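STING-associated CdnE c-di-GMP synthase (Flavobacteriaceae, PDB 6WT8) probably synthesises c-di-GMP, the cyclic dinucleotide sensed by a partner STING protein in bacterial CBASS defence. Local coordinates at residues K174-D177 with S183-V186. Residues are numbered along the deposited sequence; the frame is centred on the assembly and turned at random.
Sequences KTVD and SIYV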
loop_
_atom_site.group_PDB
_atom_site.type_symbol
_atom_site.label_atom_id
_atom_site.label_comp_id
_atom_site.label_asym_id
_atom_site.label_seq_id
_atom_site.Cartn_x
_atom_site.Cartn_y
_atom_site.Cartn_z
ATOM N N LYS A 174 24.109 -15.445 -4.630
ATOM C CA LYS A 174 24.048 -16.744 -5.296
ATOM C C LYS A 174 22.825 -16.888 -6.200
ATOM O O LYS A 174 22.928 -17.448 -7.297
ATOM C CB LYS A 174 24.064 -17.857 -4.245
ATOM C CG LYS A 174 23.971 -19.231 -4.818
ATOM C CD LYS A 174 23.708 -20.268 -3.720
ATOM C CE LYS A 174 23.730 -21.684 -4.272
ATOM N NZ LYS A 174 25.126 -22.159 -4.464
ATOM N N THR A 175 21.643 -16.473 -5.734
ATOM C CA THR A 175 20.403 -16.722 -6.464
ATOM C C THR A 175 19.752 -15.389 -6.793
ATOM O O THR A 175 19.355 -14.651 -5.882
ATOM C CB THR A 175 19.453 -17.575 -5.639
ATOM O OG1 THR A 175 20.127 -18.785 -5.291
ATOM C CG2 THR A 175 18.187 -17.922 -6.419
ATOM N N VAL A 176 19.706 -15.065 -8.086
ATOM C CA VAL A 176 19.136 -13.835 -8.627
ATOM C C VAL A 176 18.388 -14.198 -9.905
ATOM O O VAL A 176 18.985 -14.783 -10.820
ATOM C CB VAL A 176 20.221 -12.796 -8.957
ATOM C CG1 VAL A 176 19.608 -11.527 -9.578
ATOM C CG2 VAL A 176 20.971 -12.440 -7.756
ATOM N N ASP A 177 17.097 -13.853 -9.974
ATOM C CA ASP A 177 16.282 -14.026 -11.176
ATOM C C ASP A 177 16.334 -12.746 -11.982
ATOM O O ASP A 177 15.858 -11.690 -11.535
ATOM C CB ASP A 177 14.832 -14.368 -10.822
ATOM C CG ASP A 177 13.985 -14.694 -12.045
ATOM O OD1 ASP A 177 14.469 -14.577 -13.193
ATOM O OD2 ASP A 177 12.813 -15.064 -11.851
ATOM N N SER A 183 11.226 -6.404 -12.842
ATOM C CA SER A 183 12.092 -6.326 -11.652
ATOM C C SER A 183 13.175 -7.394 -11.757
ATOM O O SER A 183 13.077 -8.346 -12.544
ATOM C CB SER A 183 11.310 -6.490 -10.317
ATOM O OG SER A 183 10.781 -7.825 -10.272
ATOM N N ILE A 184 14.177 -7.247 -10.895
ATOM C CA ILE A 184 15.186 -8.266 -10.611
ATOM C C ILE A 184 14.887 -8.862 -9.237
ATOM O O ILE A 184 14.689 -8.112 -8.287
ATOM C CB ILE A 184 16.594 -7.650 -10.634
ATOM C CG1 ILE A 184 16.927 -7.070 -12.023
ATOM C CG2 ILE A 184 17.661 -8.741 -10.279
ATOM C CD1 ILE A 184 18.120 -6.061 -11.933
ATOM N N TYR A 185 14.863 -10.180 -9.107
ATOM C CA TYR A 185 14.486 -10.799 -7.839
ATOM C C TYR A 185 15.746 -11.346 -7.168
ATOM O O TYR A 185 16.441 -12.181 -7.743
ATOM C CB TYR A 185 13.480 -11.934 -8.062
ATOM C CG TYR A 185 12.567 -12.255 -6.882
ATOM C CD1 TYR A 185 12.084 -11.241 -6.055
ATOM C CD2 TYR A 185 12.156 -13.552 -6.634
ATOM C CE1 TYR A 185 11.212 -11.516 -4.983
ATOM C CE2 TYR A 185 11.295 -13.851 -5.574
ATOM C CZ TYR A 185 10.821 -12.836 -4.757
ATOM O OH TYR A 185 9.961 -13.123 -3.702
ATOM N N VAL A 186 16.063 -10.841 -5.974
ATOM C CA VAL A 186 17.310 -11.154 -5.286
ATOM C C VAL A 186 17.023 -11.971 -4.046
ATOM O O VAL A 186 16.216 -11.553 -3.212
ATOM C CB VAL A 186 18.052 -9.874 -4.889
ATOM C CG1 VAL A 186 19.373 -10.232 -4.233
ATOM C CG2 VAL A 186 18.232 -9.007 -6.132
HETATM O O HOH W 1 13.984 -10.689 -13.095
#
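D177 and Y185 form an antiparallel hydrogen-bonded pair, each backbone giving and taking one bond. D177 N donates to Y185 O at 2.9 Å. The return bond, from Y185 N to D177 O, is 3.0 Å long. It is the straighter of the two, with 170° at the hydrogen against 156°. Y185 O is also approached by V176 CA at 3.3 Å, a CA-H...O contact that adds to the bond from D177 N. D177 O likewise has a second partner: a water donates to D177 O and to S183 O, 2.6 Å in each case, bridging the two backbones at the turn end of the pairing.

Next to this pair, V176 faces V186 as a non-hydrogen-bonded pair. The alternation marks antiparallel pairing, and the short connection between strands 176-177 and 184-189, with no helix or strand in it, makes the unit a beta hairpin. Its first strand follows helix 154-172 and lies along strand 184-189 of the mixed sheet.

Side chains divide between the sheet faces. On one, the CB atoms of D177 and Y185 stand 3.9 Å apart. On the other, V176 CG2 and V186 CG1 come no closer than 4.5 Å. Tighter is the diagonal contact of V176 CG1 with I184 CG2, at 3.5 Å under the usual carbon spacing. V176 CG1 is anti to the backbone N (chi1 178°), which places this methyl beside the carbonyl carbon and within reach of I184.

The second strand is held from its other edge by strand 192-204, through backbone bonds of I184 with V197 and V186 with I195, and through S183 OG with D196 OD1. I184 and V186 pack on helix 154-172. Toward the turn, D177 OD1 accepts from E179 N, and the Y185 ring has a cation-pi partner in K180.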